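Local coordinates for escJ (Escherichia coli, PDB 1YJ7), which probably forms part of the membrane-associated platform on which the type III secretion system of enteropathogenic strains is assembled, at residues S100-P103 with G104-D107. The protein carries 3 engineered substitutions. Numbering follows the deposited sequence.
Sequences SKIP and GVID
With V105 chi1 at 173°, CG1 trails away from the backbone N and comes to lie 3.9 Å from S100 CA, while CG2 stays beside the N, facing I102. In I102 it is CG2 that lies opposite the backbone N and beside the carbonyl carbon, on the side where V105 CG2 is met at 4.0 Å; I102 CB approaches the same V105 CG2 methyl more closely, at 3.7 Å. What brings the two hydrophobic residues together is a type II beta turn from I102 to V105, closed by V105 N donating to I102 O over 3.0 Å; the N-H points almost straight at the oxygen (164°), though the donor sits tilted from the carbonyl plane. P103 and G104 fill the two corners, and G104 takes a positive phi of 99°, where a CB would jam against P103 O. The turn is the tight link in the loop from helix 80-99 into strand 105-113 of the mixed sheet. A water spans the mouth of the loop, donating to S100 O at 3.1 Å and to V105 O at 2.6 Å. S100 OG bonds back to E96 O in the helix, while V105 also packs on V128 and L136. Further on, I106 and D107 form a classic beta bulge opposite I129, and D107 OD2 makes a salt bridge to K101 NZ of a second subunit.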
loop_
_atom_site.group_PDB
_atom_site.type_symbol
_atom_site.label_atom_id
_atom_site.label_comp_id
_atom_site.label_asym_id
_atom_site.label_seq_id
_atom_site.Cartn_x
_atom_site.Cartn_y
_atom_site.Cartn_z
ATOM N N SER D 100 26.265 21.318 14.162
ATOM C CA SER D 100 27.147 20.308 13.594
ATOM C C SER D 100 28.626 20.679 13.709
ATOM O O SER D 100 29.495 19.857 13.411
ATOM C CB SER D 100 26.784 20.034 12.147
ATOM O OG SER D 100 25.461 19.542 12.062
ATOM N N LYS D 101 28.920 21.895 14.153
ATOM C CA LYS D 101 30.300 22.294 14.469
ATOM C C LYS D 101 30.730 21.931 15.885
ATOM O O LYS D 101 31.909 22.023 16.232
ATOM C CB LYS D 101 30.494 23.801 14.230
ATOM C CG LYS D 101 30.311 24.204 12.783
ATOM C CD LYS D 101 30.617 25.669 12.585
ATOM C CE LYS D 101 30.258 26.141 11.195
ATOM N NZ LYS D 101 30.755 27.543 10.999
ATOM N N ILE D 102 29.791 21.506 16.732
ATOM C CA ILE D 102 30.178 21.045 18.062
ATOM C C ILE D 102 30.983 19.756 17.946
ATOM O O ILE D 102 30.518 18.804 17.316
ATOM C CB ILE D 102 28.930 20.797 18.927
ATOM C CG1 ILE D 102 28.180 22.114 19.142
ATOM C CG2 ILE D 102 29.323 20.158 20.235
ATOM C CD1 ILE D 102 26.820 21.950 19.770
ATOM N N PRO D 103 32.205 19.714 18.486
ATOM C CA PRO D 103 33.011 18.500 18.368
ATOM C C PRO D 103 32.285 17.319 18.965
ATOM O O PRO D 103 31.757 17.406 20.089
ATOM C CB PRO D 103 34.291 18.839 19.155
ATOM C CG PRO D 103 34.382 20.325 19.019
ATOM C CD PRO D 103 32.951 20.796 19.166
ATOM N N GLY D 104 32.242 16.236 18.202
ATOM C CA GLY D 104 31.533 15.039 18.597
ATOM C C GLY D 104 30.162 14.897 17.978
ATOM O O GLY D 104 29.600 13.814 18.028
ATOM N N VAL D 105 29.598 15.961 17.408
ATOM C CA VAL D 105 28.344 15.852 16.668
ATOM C C VAL D 105 28.627 15.344 15.255
ATOM O O VAL D 105 29.478 15.914 14.546
ATOM C CB VAL D 105 27.617 17.205 16.586
ATOM C CG1 VAL D 105 26.408 17.119 15.682
ATOM C CG2 VAL D 105 27.216 17.681 17.990
ATOM N N ILE D 106 27.966 14.264 14.855
ATOM C CA ILE D 106 28.145 13.715 13.508
ATOM C C ILE D 106 26.898 13.743 12.629
ATOM O O ILE D 106 26.966 13.551 11.410
ATOM C CB ILE D 106 28.819 12.318 13.578
ATOM C CG1 ILE D 106 27.868 11.280 14.164
ATOM C CG2 ILE D 106 30.106 12.428 14.373
ATOM C CD1 ILE D 106 28.485 9.866 14.238
ATOM N N ASP D 107 25.734 14.003 13.223
ATOM C CA ASP D 107 24.512 14.206 12.448
ATOM C C ASP D 107 23.536 14.975 13.349
ATOM O O ASP D 107 23.677 14.934 14.561
ATOM C CB ASP D 107 23.923 12.870 11.973
ATOM C CG ASP D 107 22.980 13.009 10.795
ATOM O OD1 ASP D 107 22.551 11.949 10.267
ATOM O OD2 ASP D 107 22.581 14.091 10.317
HETATM O O HOH W 1 29.563 17.050 12.157
#